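Local structure of cytochrome P450 reductase (Amycolatopsis methanolica 239, 5OGX) at residues A[223-234]-A[255-266]; A[300-311]-A[326-334]. The protein transfers electrons from NADH, through its FAD and [2Fe-2S] cluster, to a partner cytochrome P450 that O-demethylates guaiacol and other lignin-derived aromatic compounds. All blocks are in the same frame, centred on the assembly; numbering follows the deposited sequence.

Contact 1: A[223-234]-A[255-266]; sequences VGIARTALARHP and RFAEIAEEHPGF. Unlike the reference sequence in segment 255-266: Glu262 (reference Gln).
Leu230 and His263 make the centre of this contact. CB of Leu230 sits over the middle of the imidazole face, 3.9 Å from the ring centroid, while its CD1 branch reaches past the ring to CG2 of Ile259 at 3.6 Å and to CD1 of Phe266 at 3.8 Å. A branched leucine suits this corner between helix, turn and strand. The imidazole is also fixed in its plane: ND1 of His263 donates to O of Pro234 (3.0 Å, 170° at the hydrogen), arriving in the carbonyl plane on a lone pair. Water 1 gives the same carbonyl a second donor and accepts from N of Gly265, tying the loop after helix 219-232 to the type I turn His263-Phe266. Val223 holds CG1 anti to the backbone N (chi1 175°), over a face of the Arg255 guanidinium, which turns CG2 to the edge of the Phe256 ring, 3.8 Å from CZ. In the conformer given, NH1 of Arg255 lies over one face of the Arg227 guanidinium; the like charges are probably eased by Glu162 and Asp252, salt-bridged to Arg255, and by Glu157, salt-bridged to Arg227, whose NH1 also bonds to Ala152 O. Farther out, Val238 and Leu240 of strand 238-244 underlie Leu230, Phe266 and Phe256. Helix segments 223-232 and 255-262 run nearly parallel (17°, axes 12.1 Å apart at closest), as neighbours do on one side of the sheet in a Rossmann-like NAD-binding domain.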
loop_
_atom_site.group_PDB
_atom_site.type_symbol
_atom_site.label_atom_id
_atom_site.label_comp_id
_atom_site.label_asym_id
_atom_site.label_seq_id
_atom_site.Cartn_x
_atom_site.Cartn_y
_atom_site.Cartn_z
ATOM N N VAL A 223 -1.284 -1.358 -10.477
ATOM C CA VAL A 223 -0.519 -1.638 -11.688
ATOM C C VAL A 223 0.401 -2.828 -11.460
ATOM O O VAL A 223 0.458 -3.761 -12.273
ATOM C CB VAL A 223 0.267 -0.388 -12.122
ATOM C CG1 VAL A 223 1.154 -0.726 -13.324
ATOM C CG2 VAL A 223 -0.687 0.752 -12.420
ATOM N N GLY A 224 1.109 -2.840 -10.327
ATOM C CA GLY A 224 2.004 -3.956 -10.064
ATOM C C GLY A 224 1.249 -5.242 -9.772
ATOM O O GLY A 224 1.641 -6.326 -10.224
ATOM N N ILE A 225 0.166 -5.143 -9.005
ATOM C CA ILE A 225 -0.613 -6.331 -8.662
ATOM C C ILE A 225 -1.250 -6.936 -9.913
ATOM O O ILE A 225 -1.216 -8.153 -10.117
ATOM C CB ILE A 225 -1.670 -5.990 -7.595
ATOM C CG1 ILE A 225 -0.984 -5.705 -6.252
ATOM C CG2 ILE A 225 -2.662 -7.148 -7.444
ATOM C CD1 ILE A 225 -1.841 -4.894 -5.304
ATOM N N ALA A 226 -1.872 -6.099 -10.749
ATOM C CA ALA A 226 -2.527 -6.610 -11.953
ATOM C C ALA A 226 -1.528 -7.274 -12.894
ATOM O O ALA A 226 -1.790 -8.358 -13.430
ATOM C CB ALA A 226 -3.258 -5.478 -12.678
ATOM N N ARG A 227 -0.379 -6.631 -13.118
ATOM C CA ARG A 227 0.620 -7.230 -13.998
ATOM C C ARG A 227 1.141 -8.541 -13.428
ATOM O O ARG A 227 1.377 -9.500 -14.171
ATOM C CB ARG A 227 1.771 -6.254 -14.228
ATOM C CG ARG A 227 1.413 -5.076 -15.107
ATOM C CD ARG A 227 2.668 -4.328 -15.533
ATOM N NE ARG A 227 3.227 -3.489 -14.474
ATOM C CZ ARG A 227 4.510 -3.131 -14.411
ATOM N NH1 ARG A 227 4.946 -2.350 -13.423
ATOM N NH2 ARG A 227 5.358 -3.561 -15.333
ATOM N N THR A 228 1.341 -8.599 -12.112
ATOM C CA THR A 228 1.811 -9.840 -11.507
ATOM C C THR A 228 0.775 -10.947 -11.649
ATOM O O THR A 228 1.119 -12.093 -11.963
ATOM C CB THR A 228 2.143 -9.609 -10.029
ATOM O OG1 THR A 228 3.130 -8.563 -9.939
ATOM C CG2 THR A 228 2.677 -10.898 -9.405
ATOM N N ALA A 229 -0.502 -10.619 -11.427
ATOM C CA ALA A 229 -1.546 -11.634 -11.493
ATOM C C ALA A 229 -1.678 -12.170 -12.904
ATOM O O ALA A 229 -1.926 -13.363 -13.105
ATOM C CB ALA A 229 -2.880 -11.046 -11.027
ATOM N N LEU A 230 -1.527 -11.290 -13.888
ATOM C CA LEU A 230 -1.660 -11.707 -15.278
ATOM C C LEU A 230 -0.458 -12.522 -15.736
ATOM O O LEU A 230 -0.599 -13.416 -16.580
ATOM C CB LEU A 230 -1.858 -10.472 -16.157
ATOM C CG LEU A 230 -3.244 -9.825 -16.059
ATOM C CD1 LEU A 230 -3.263 -8.444 -16.754
ATOM C CD2 LEU A 230 -4.340 -10.745 -16.630
ATOM N N ALA A 231 0.732 -12.248 -15.192
ATOM C CA ALA A 231 1.882 -13.085 -15.525
ATOM C C ALA A 231 1.681 -14.511 -15.017
ATOM O O ALA A 231 2.006 -15.479 -15.718
ATOM C CB ALA A 231 3.165 -12.475 -14.959
ATOM N N ARG A 232 1.118 -14.657 -13.813
ATOM C CA ARG A 232 0.833 -15.975 -13.250
ATOM C C ARG A 232 -0.245 -16.708 -14.038
ATOM O O ARG A 232 -0.152 -17.925 -14.248
ATOM C CB ARG A 232 0.377 -15.842 -11.794
ATOM C CG ARG A 232 1.375 -15.230 -10.844
ATOM C CD ARG A 232 0.720 -15.043 -9.483
ATOM N NE ARG A 232 1.689 -14.580 -8.493
ATOM C CZ ARG A 232 1.429 -14.513 -7.194
ATOM N NH1 ARG A 232 0.232 -14.877 -6.750
ATOM N NH2 ARG A 232 2.372 -14.090 -6.352
ATOM N N HIS A 233 -1.305 -15.998 -14.425
ATOM C CA HIS A 233 -2.459 -16.600 -15.095
ATOM C C HIS A 233 -2.857 -15.693 -16.251
ATOM O O HIS A 233 -3.716 -14.815 -16.100
ATOM C CB HIS A 233 -3.626 -16.797 -14.126
ATOM C CG HIS A 233 -3.398 -17.883 -13.118
ATOM N ND1 HIS A 233 -3.043 -17.627 -11.811
ATOM C CD2 HIS A 233 -3.477 -19.229 -13.230
ATOM C CE1 HIS A 233 -2.912 -18.769 -11.161
ATOM N NE2 HIS A 233 -3.171 -19.757 -11.998
ATOM N N PRO A 234 -2.258 -15.883 -17.426
ATOM C CA PRO A 234 -2.425 -14.901 -18.513
ATOM C C PRO A 234 -3.849 -14.741 -19.015
ATOM O O PRO A 234 -4.165 -13.696 -19.594
ATOM C CB PRO A 234 -1.510 -15.448 -19.615
ATOM C CG PRO A 234 -0.457 -16.197 -18.868
ATOM C CD PRO A 234 -1.152 -16.818 -17.689
ATOM N N ARG A 255 -0.162 2.332 -21.830
ATOM C CA ARG A 255 0.352 1.162 -21.120
ATOM C C ARG A 255 -0.762 0.168 -20.825
ATOM O O ARG A 255 -0.592 -1.040 -21.018
ATOM C CB ARG A 255 1.053 1.573 -19.815
ATOM C CG ARG A 255 1.186 0.408 -18.842
ATOM C CD ARG A 255 2.488 0.381 -18.037
ATOM N NE ARG A 255 2.505 1.452 -17.058
ATOM C CZ ARG A 255 3.242 1.491 -15.945
ATOM N NH1 ARG A 255 4.069 0.508 -15.609
ATOM N NH2 ARG A 255 3.157 2.556 -15.166
ATOM N N PHE A 256 -1.918 0.653 -20.362
ATOM C CA PHE A 256 -3.015 -0.263 -20.080
ATOM C C PHE A 256 -3.579 -0.860 -21.358
ATOM O O PHE A 256 -4.028 -2.011 -21.351
ATOM C CB PHE A 256 -4.100 0.450 -19.280
ATOM C CG PHE A 256 -3.613 0.950 -17.955
ATOM C CD1 PHE A 256 -3.128 0.061 -17.020
ATOM C CD2 PHE A 256 -3.598 2.302 -17.670
ATOM C CE1 PHE A 256 -2.644 0.522 -15.781
ATOM C CE2 PHE A 256 -3.117 2.768 -16.464
ATOM C CZ PHE A 256 -2.649 1.868 -15.509
ATOM N N ALA A 257 -3.550 -0.104 -22.463
ATOM C CA ALA A 257 -4.018 -0.645 -23.733
ATOM C C ALA A 257 -3.136 -1.800 -24.186
ATOM O O ALA A 257 -3.638 -2.805 -24.702
ATOM C CB ALA A 257 -4.063 0.459 -24.793
ATOM N N GLU A 258 -1.823 -1.696 -23.964
ATOM C CA GLU A 258 -0.929 -2.798 -24.320
ATOM C C GLU A 258 -1.200 -4.028 -23.464
ATOM O O GLU A 258 -1.140 -5.158 -23.962
ATOM C CB GLU A 258 0.531 -2.367 -24.180
ATOM C CG GLU A 258 1.016 -1.498 -25.323
ATOM C CD GLU A 258 2.521 -1.564 -25.513
ATOM O OE1 GLU A 258 3.186 -2.306 -24.757
ATOM O OE2 GLU A 258 3.036 -0.875 -26.424
ATOM N N ILE A 259 -1.502 -3.829 -22.177
ATOM C CA ILE A 259 -1.849 -4.966 -21.322
ATOM C C ILE A 259 -3.103 -5.649 -21.847
ATOM O O ILE A 259 -3.153 -6.877 -21.991
ATOM C CB ILE A 259 -2.013 -4.523 -19.853
ATOM C CG1 ILE A 259 -0.694 -3.947 -19.332
ATOM C CG2 ILE A 259 -2.434 -5.739 -18.998
ATOM C CD1 ILE A 259 -0.776 -3.338 -17.922
ATOM N N ALA A 260 -4.121 -4.857 -22.185
ATOM C CA ALA A 260 -5.374 -5.424 -22.676
ATOM C C ALA A 260 -5.190 -6.156 -24.005
ATOM O O ALA A 260 -5.837 -7.176 -24.250
ATOM C CB ALA A 260 -6.426 -4.329 -22.828
ATOM N N GLU A 261 -4.314 -5.665 -24.874
ATOM C CA GLU A 261 -4.177 -6.357 -26.158
ATOM C C GLU A 261 -3.589 -7.747 -25.951
ATOM O O GLU A 261 -3.955 -8.689 -26.660
ATOM C CB GLU A 261 -3.330 -5.531 -27.124
ATOM C CG GLU A 261 -4.038 -4.285 -27.702
ATOM C CD GLU A 261 -5.409 -4.573 -28.340
ATOM O OE1 GLU A 261 -5.508 -5.471 -29.194
ATOM O OE2 GLU A 261 -6.394 -3.886 -27.996
ATOM N N GLU A 262 -2.765 -7.916 -24.907
ATOM C CA GLU A 262 -2.111 -9.194 -24.652
ATOM C C GLU A 262 -2.959 -10.140 -23.813
ATOM O O GLU A 262 -2.844 -11.363 -23.960
ATOM C CB GLU A 262 -0.770 -8.958 -23.952
ATOM C CG GLU A 262 0.160 -10.152 -23.948
ATOM C CD GLU A 262 0.351 -10.750 -25.335
ATOM O OE1 GLU A 262 0.520 -9.983 -26.310
ATOM O OE2 GLU A 262 0.331 -11.991 -25.450
ATOM N N HIS A 263 -3.816 -9.593 -22.955
ATOM C CA HIS A 263 -4.536 -10.364 -21.942
ATOM C C HIS A 263 -6.029 -10.176 -22.149
ATOM O O HIS A 263 -6.589 -9.152 -21.719
ATOM C CB HIS A 263 -4.105 -9.888 -20.554
ATOM C CG HIS A 263 -2.670 -10.186 -20.252
ATOM N ND1 HIS A 263 -2.225 -11.456 -19.956
ATOM C CD2 HIS A 263 -1.574 -9.393 -20.257
ATOM C CE1 HIS A 263 -0.919 -11.430 -19.768
ATOM N NE2 HIS A 263 -0.499 -10.190 -19.941
ATOM N N PRO A 264 -6.716 -11.109 -22.817
ATOM C CA PRO A 264 -8.114 -10.857 -23.204
ATOM C C PRO A 264 -9.066 -10.735 -22.036
ATOM O O PRO A 264 -10.166 -10.201 -22.220
ATOM C CB PRO A 264 -8.464 -12.072 -24.081
ATOM C CG PRO A 264 -7.114 -12.588 -24.552
ATOM C CD PRO A 264 -6.223 -12.387 -23.351
ATOM N N GLY A 265 -8.676 -11.198 -20.842
ATOM C CA GLY A 265 -9.493 -11.048 -19.653
ATOM C C GLY A 265 -9.284 -9.759 -18.897
ATOM O O GLY A 265 -10.003 -9.485 -17.926
ATOM N N PHE A 266 -8.315 -8.952 -19.326
ATOM C CA PHE A 266 -8.017 -7.687 -18.677
ATOM C C PHE A 266 -8.847 -6.574 -19.301
ATOM O O PHE A 266 -9.003 -6.507 -20.530
ATOM C CB PHE A 266 -6.528 -7.352 -18.807
ATOM C CG PHE A 266 -6.164 -5.990 -18.269
ATOM C CD1 PHE A 266 -5.983 -5.798 -16.901
ATOM C CD2 PHE A 266 -6.044 -4.901 -19.117
ATOM C CE1 PHE A 266 -5.640 -4.535 -16.401
ATOM C CE2 PHE A 266 -5.715 -3.643 -18.628
ATOM C CZ PHE A 266 -5.521 -3.459 -17.261
HETATM O O HOH W 1 -6.425 -12.193 -19.335
#

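Contact 2: A[300-311]-A[326-334]; sequences SGWLCGPPAMVE and RIHREKFTP. With FAD (flavin-adenine dinucleotide), chain B.
His328 stacks on Trp302, its strand neighbour, and can be followed outward from the backbone. Its CB lies over the six-membered ring of Trp302, 3.8 Å from the centroid, in a CH-pi contact. With CG anti to the carbonyl carbon (chi1 -49°), the imidazole continues alongside the indole, pointing the same way: the planes differ by 7° and the centroids are 3.7 Å apart. CG sits almost over the centre of the six-membered ring; CD2 is 3.4 Å from CE2 of Trp302 and also nears Gly301 O; ND1 and CE1 lie near CH2; and NE2 at the tip meets water 2, which also binds OG of Ser300. A flat, polar ring suits this edge strand, covering tryptophan while reaching water. In the conformer given, Ser300 OG takes two weak bonds from NE and NH2 of Arg326, whose NH1 is salt-bridged to Asp206.

Backbone bonds alternate between the parallel strands, from Gly301 N to Arg326 O through to Phe332 N to Gly305 O (2.8 Å). Gly305 adopts backbone angles that a side chain would obstruct. On the face of Leu303 and Arg329, covered by helix 307-319, Val310 CG1 packs on CB of Arg329, and extended Lys331 carries NZ to OE2 of Glu311 in a salt bridge (3.1 Å). Beyond the strand, Phe332 lays one ring face on the isoalloxazine, with CE1 3.1 Å from FAD N5, and Cys304 SG approaches the ring obliquely. Pro334 meets the adenine. This beta-alpha-beta unit leads from the parallel sheet of the NAD-binding domain, so assigned by family, into the FAD pocket.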
loop_
_atom_site.group_PDB
_atom_site.type_symbol
_atom_site.label_atom_id
_atom_site.label_comp_id
_atom_site.label_asym_id
_atom_site.label_seq_id
_atom_site.Cartn_x
_atom_site.Cartn_y
_atom_site.Cartn_z
ATOM N N SER A 300 -12.417 -11.785 -6.197
ATOM C CA SER A 300 -11.541 -11.111 -5.252
ATOM C C SER A 300 -11.558 -9.629 -5.588
ATOM O O SER A 300 -11.775 -9.251 -6.746
ATOM C CB SER A 300 -10.111 -11.666 -5.305
ATOM O OG SER A 300 -10.100 -13.086 -5.170
ATOM N N GLY A 301 -11.355 -8.790 -4.570
ATOM C CA GLY A 301 -11.388 -7.351 -4.788
ATOM C C GLY A 301 -10.254 -6.636 -4.092
ATOM O O GLY A 301 -9.886 -6.964 -2.964
ATOM N N TRP A 302 -9.709 -5.635 -4.769
ATOM C CA TRP A 302 -8.530 -4.901 -4.324
ATOM C C TRP A 302 -8.850 -3.418 -4.423
ATOM O O TRP A 302 -9.027 -2.900 -5.528
ATOM C CB TRP A 302 -7.321 -5.255 -5.195
ATOM C CG TRP A 302 -7.064 -6.737 -5.196
ATOM C CD1 TRP A 302 -7.789 -7.724 -5.820
ATOM C CD2 TRP A 302 -6.014 -7.383 -4.502
ATOM N NE1 TRP A 302 -7.237 -8.963 -5.541
ATOM C CE2 TRP A 302 -6.145 -8.770 -4.730
ATOM C CE3 TRP A 302 -4.975 -6.918 -3.698
ATOM C CZ2 TRP A 302 -5.277 -9.698 -4.177
ATOM C CZ3 TRP A 302 -4.114 -7.850 -3.134
ATOM C CH2 TRP A 302 -4.269 -9.223 -3.387
ATOM N N LEU A 303 -8.906 -2.718 -3.279
ATOM C CA LEU A 303 -9.302 -1.316 -3.260
ATOM C C LEU A 303 -8.154 -0.486 -2.707
ATOM O O LEU A 303 -7.623 -0.805 -1.639
ATOM C CB LEU A 303 -10.549 -1.091 -2.387
ATOM C CG LEU A 303 -11.908 -1.552 -2.904
ATOM C CD1 LEU A 303 -12.792 -1.964 -1.748
ATOM C CD2 LEU A 303 -12.582 -0.419 -3.667
ATOM N N CYS A 304 -7.802 0.594 -3.401
ATOM C CA CYS A 304 -6.739 1.451 -2.894
ATOM C C CYS A 304 -7.048 2.905 -3.211
ATOM O O CYS A 304 -7.432 3.233 -4.334
ATOM C CB CYS A 304 -5.395 1.039 -3.492
ATOM S SG CYS A 304 -4.065 2.162 -3.093
ATOM N N GLY A 305 -6.876 3.771 -2.223
ATOM C CA GLY A 305 -7.155 5.178 -2.406
ATOM C C GLY A 305 -7.414 5.830 -1.066
ATOM O O GLY A 305 -7.070 5.285 -0.020
ATOM N N PRO A 306 -8.065 6.990 -1.072
ATOM C CA PRO A 306 -8.400 7.641 0.193
ATOM C C PRO A 306 -9.213 6.716 1.077
ATOM O O PRO A 306 -9.992 5.881 0.581
ATOM C CB PRO A 306 -9.216 8.866 -0.248
ATOM C CG PRO A 306 -8.714 9.152 -1.649
ATOM C CD PRO A 306 -8.477 7.782 -2.243
ATOM N N PRO A 307 -9.071 6.837 2.404
ATOM C CA PRO A 307 -9.724 5.868 3.307
ATOM C C PRO A 307 -11.232 5.743 3.119
ATOM O O PRO A 307 -11.766 4.623 3.149
ATOM C CB PRO A 307 -9.408 6.411 4.714
ATOM C CG PRO A 307 -8.333 7.404 4.550
ATOM C CD PRO A 307 -8.244 7.831 3.118
ATOM N N ALA A 308 -11.941 6.860 2.960
ATOM C CA ALA A 308 -13.395 6.772 2.886
ATOM C C ALA A 308 -13.828 6.021 1.635
ATOM O O ALA A 308 -14.804 5.256 1.666
ATOM C CB ALA A 308 -14.011 8.176 2.916
ATOM N N MET A 309 -13.118 6.244 0.525
ATOM C CA MET A 309 -13.395 5.528 -0.716
ATOM C C MET A 309 -13.179 4.033 -0.548
ATOM O O MET A 309 -13.983 3.216 -1.023
ATOM C CB MET A 309 -12.506 6.076 -1.828
ATOM C CG MET A 309 -12.750 5.461 -3.185
ATOM S SD MET A 309 -11.229 4.733 -3.869
ATOM C CE MET A 309 -11.072 3.241 -2.953
ATOM N N VAL A 310 -12.091 3.651 0.122
ATOM C CA VAL A 310 -11.838 2.235 0.351
ATOM C C VAL A 310 -12.928 1.640 1.233
ATOM O O VAL A 310 -13.493 0.582 0.928
ATOM C CB VAL A 310 -10.440 2.031 0.957
ATOM C CG1 VAL A 310 -10.245 0.567 1.330
ATOM C CG2 VAL A 310 -9.353 2.451 -0.029
ATOM N N GLU A 311 -13.257 2.316 2.339
ATOM C CA GLU A 311 -14.232 1.732 3.252
ATOM C C GLU A 311 -15.608 1.630 2.610
ATOM O O GLU A 311 -16.299 0.624 2.779
ATOM C CB GLU A 311 -14.290 2.531 4.559
ATOM C CG GLU A 311 -13.134 2.167 5.492
ATOM C CD GLU A 311 -13.012 0.652 5.795
ATOM O OE1 GLU A 311 -13.461 0.228 6.881
ATOM O OE2 GLU A 311 -12.436 -0.117 4.986
ATOM N N ARG A 326 -11.816 -12.383 0.577
ATOM C CA ARG A 326 -11.177 -12.082 -0.697
ATOM C C ARG A 326 -11.190 -10.594 -1.004
ATOM O O ARG A 326 -11.002 -10.201 -2.166
ATOM C CB ARG A 326 -11.863 -12.869 -1.810
ATOM C CG ARG A 326 -11.786 -14.369 -1.550
ATOM C CD ARG A 326 -12.384 -15.176 -2.689
ATOM N NE ARG A 326 -11.573 -15.106 -3.902
ATOM C CZ ARG A 326 -10.747 -16.064 -4.319
ATOM N NH1 ARG A 326 -10.607 -17.186 -3.616
ATOM N NH2 ARG A 326 -10.056 -15.897 -5.446
ATOM N N ILE A 327 -11.367 -9.760 0.015
ATOM C CA ILE A 327 -11.362 -8.316 -0.149
ATOM C C ILE A 327 -10.091 -7.773 0.476
ATOM O O ILE A 327 -9.812 -8.017 1.659
ATOM C CB ILE A 327 -12.610 -7.676 0.469
ATOM C CG1 ILE A 327 -13.875 -8.223 -0.202
ATOM C CG2 ILE A 327 -12.513 -6.159 0.418
ATOM C CD1 ILE A 327 -15.181 -7.747 0.428
ATOM N N HIS A 328 -9.336 -7.023 -0.308
ATOM C CA HIS A 328 -8.032 -6.507 0.093
ATOM C C HIS A 328 -8.049 -4.986 0.008
ATOM O O HIS A 328 -8.623 -4.423 -0.924
ATOM C CB HIS A 328 -6.931 -7.082 -0.822
ATOM C CG HIS A 328 -7.005 -8.570 -0.993
ATOM N ND1 HIS A 328 -6.206 -9.443 -0.281
ATOM C CD2 HIS A 328 -7.789 -9.340 -1.786
ATOM C CE1 HIS A 328 -6.490 -10.687 -0.637
ATOM N NE2 HIS A 328 -7.451 -10.651 -1.543
ATOM N N ARG A 329 -7.413 -4.308 0.973
ATOM C CA ARG A 329 -7.536 -2.850 1.077
ATOM C C ARG A 329 -6.187 -2.213 1.344
ATOM O O ARG A 329 -5.388 -2.756 2.116
ATOM C CB ARG A 329 -8.475 -2.408 2.230
ATOM C CG ARG A 329 -9.618 -3.340 2.572
ATOM C CD ARG A 329 -9.816 -3.496 4.082
ATOM N NE ARG A 329 -11.033 -4.260 4.358
ATOM C CZ ARG A 329 -11.138 -5.574 4.181
ATOM N NH1 ARG A 329 -10.093 -6.277 3.766
ATOM N NH2 ARG A 329 -12.282 -6.188 4.435
ATOM N N GLU A 330 -5.959 -1.042 0.740
ATOM C CA GLU A 330 -4.820 -0.179 1.059
ATOM C C GLU A 330 -5.339 1.252 1.159
ATOM O O GLU A 330 -5.745 1.851 0.158
ATOM C CB GLU A 330 -3.705 -0.280 0.008
ATOM C CG GLU A 330 -2.453 0.511 0.386
ATOM C CD GLU A 330 -1.532 -0.306 1.286
ATOM O OE1 GLU A 330 -2.000 -0.767 2.348
ATOM O OE2 GLU A 330 -0.356 -0.507 0.921
ATOM N N LYS A 331 -5.342 1.823 2.360
ATOM C CA LYS A 331 -5.871 3.177 2.522
ATOM C C LYS A 331 -4.749 4.206 2.562
ATOM O O LYS A 331 -3.813 4.078 3.362
ATOM C CB LYS A 331 -6.719 3.277 3.788
ATOM C CG LYS A 331 -7.739 2.165 3.907
ATOM C CD LYS A 331 -8.389 2.217 5.273
ATOM C CE LYS A 331 -9.768 1.634 5.248
ATOM N NZ LYS A 331 -10.128 1.116 6.597
ATOM N N PHE A 332 -4.857 5.225 1.701
ATOM C CA PHE A 332 -3.911 6.345 1.656
ATOM C C PHE A 332 -4.301 7.360 2.739
ATOM O O PHE A 332 -4.692 8.498 2.473
ATOM C CB PHE A 332 -3.906 7.005 0.274
ATOM C CG PHE A 332 -3.241 6.184 -0.823
ATOM C CD1 PHE A 332 -2.730 4.934 -0.567
ATOM C CD2 PHE A 332 -3.126 6.705 -2.112
ATOM C CE1 PHE A 332 -2.103 4.186 -1.566
ATOM C CE2 PHE A 332 -2.507 5.979 -3.122
ATOM C CZ PHE A 332 -1.998 4.716 -2.849
ATOM N N THR A 333 -4.175 6.937 3.988
ATOM C CA THR A 333 -4.608 7.782 5.091
ATOM C C THR A 333 -3.638 8.941 5.303
ATOM O O THR A 333 -2.433 8.715 5.433
ATOM C CB THR A 333 -4.719 6.965 6.370
ATOM O OG1 THR A 333 -5.665 5.903 6.172
ATOM C CG2 THR A 333 -5.193 7.845 7.505
ATOM N N PRO A 334 -4.119 10.180 5.352
ATOM C CA PRO A 334 -3.223 11.313 5.607
ATOM C C PRO A 334 -2.418 11.123 6.887
ATOM O O PRO A 334 -2.886 10.526 7.863
ATOM C CB PRO A 334 -4.186 12.502 5.719
ATOM C CG PRO A 334 -5.315 12.111 4.800
ATOM C CD PRO A 334 -5.487 10.625 5.026
HETATM P PA FAD B . 0.203 16.761 4.248
HETATM O O1A FAD B . 1.125 17.908 4.585
HETATM O O2A FAD B . 0.338 15.572 5.167
HETATM O O5B FAD B . -1.372 17.251 4.277
HETATM C C5B FAD B . -1.680 18.599 4.004
HETATM C C4B FAD B . -3.170 18.823 4.396
HETATM O O4B FAD B . -3.944 18.229 3.529
HETATM C C3B FAD B . -3.470 18.156 5.749
HETATM O O3B FAD B . -4.362 18.919 6.429
HETATM C C2B FAD B . -4.060 16.778 5.363
HETATM O O2B FAD B . -4.917 16.221 6.453
HETATM C C1B FAD B . -4.722 17.017 4.261
HETATM N N9A FAD B . -4.635 15.925 3.327
HETATM C C8A FAD B . -3.721 14.945 3.327
HETATM N N7A FAD B . -3.973 14.150 2.278
HETATM C C5A FAD B . -5.038 14.655 1.628
HETATM C C6A FAD B . -5.699 14.231 0.500
HETATM N N6A FAD B . -5.611 13.151 -0.466
HETATM N N1A FAD B . -6.740 14.915 0.044
HETATM C C2A FAD B . -7.157 16.031 0.693
HETATM N N3A FAD B . -6.508 16.458 1.806
HETATM C C4A FAD B . -5.445 15.756 2.267
HETATM N N1 FAD B . -0.092 9.201 -2.048
HETATM C C2 FAD B . 0.199 9.225 -3.476
HETATM O O2 FAD B . 0.085 10.232 -4.091
HETATM N N3 FAD B . 0.659 7.995 -4.138
HETATM C C4 FAD B . 0.813 6.751 -3.450
HETATM O O4 FAD B . 1.170 5.776 -4.021
HETATM C C4X FAD B . 0.483 6.749 -1.992
HETATM N N5 FAD B . 0.652 5.530 -1.262
HETATM C C5X FAD B . 0.312 5.541 0.158
HETATM C C6 FAD B . 0.416 4.336 0.858
HETATM C C7 FAD B . 0.090 4.364 2.216
HETATM C C7M FAD B . 0.280 2.975 2.824
HETATM C C8 FAD B . -0.319 5.539 2.843
HETATM C C8M FAD B . -0.641 5.474 4.330
HETATM C C9 FAD B . -0.432 6.734 2.139
HETATM C C9A FAD B . -0.121 6.717 0.794
HETATM N N10 FAD B . -0.242 7.988 0.059
HETATM C C10 FAD B . 0.050 7.964 -1.336
HETATM C "C1'" FAD B . -0.616 9.240 0.740
HETATM C "C2'" FAD B . 0.797 9.928 0.959
HETATM O "O2'" FAD B . 1.669 9.200 1.813
HETATM C "C3'" FAD B . 0.724 11.358 1.539
HETATM O "O3'" FAD B . -0.144 11.336 2.636
HETATM C "C4'" FAD B . 0.204 12.365 0.496
HETATM O "O4'" FAD B . 1.102 12.446 -0.578
HETATM C "C5'" FAD B . 0.040 13.770 1.113
HETATM O "O5'" FAD B . 1.202 14.092 1.854
HETATM P P FAD B . 1.648 15.664 1.998
HETATM O O1P FAD B . 2.823 15.716 2.936
HETATM O O2P FAD B . 1.844 16.301 0.642
HETATM O O3P FAD B . 0.342 16.392 2.667
HETATM O O HOH W 2 -8.259 -13.116 -2.811
#

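How the contacts relate
Both contacts are built around the same parallel sheet, contact 1 in its helical cover and contact 2 chiefly within it. Contact 1 joins two covering helices and what follows them, at the periphery of the chain; contact 2 joins the last two strands and lies nearer the centre. The first accordingly relies on apolar packing flanked by arginines at one end and a histidine-to-carbonyl bond at the other, whereas the second has a ladder of backbone bonds and ends against the flavin. They meet where Ile225 of helix 219-232, facing away from its partner helix, packs CD1 4.1 Å from CE3 of Trp302. That helix thus bridges the two, lying beside 253-262 and over strand 300-305.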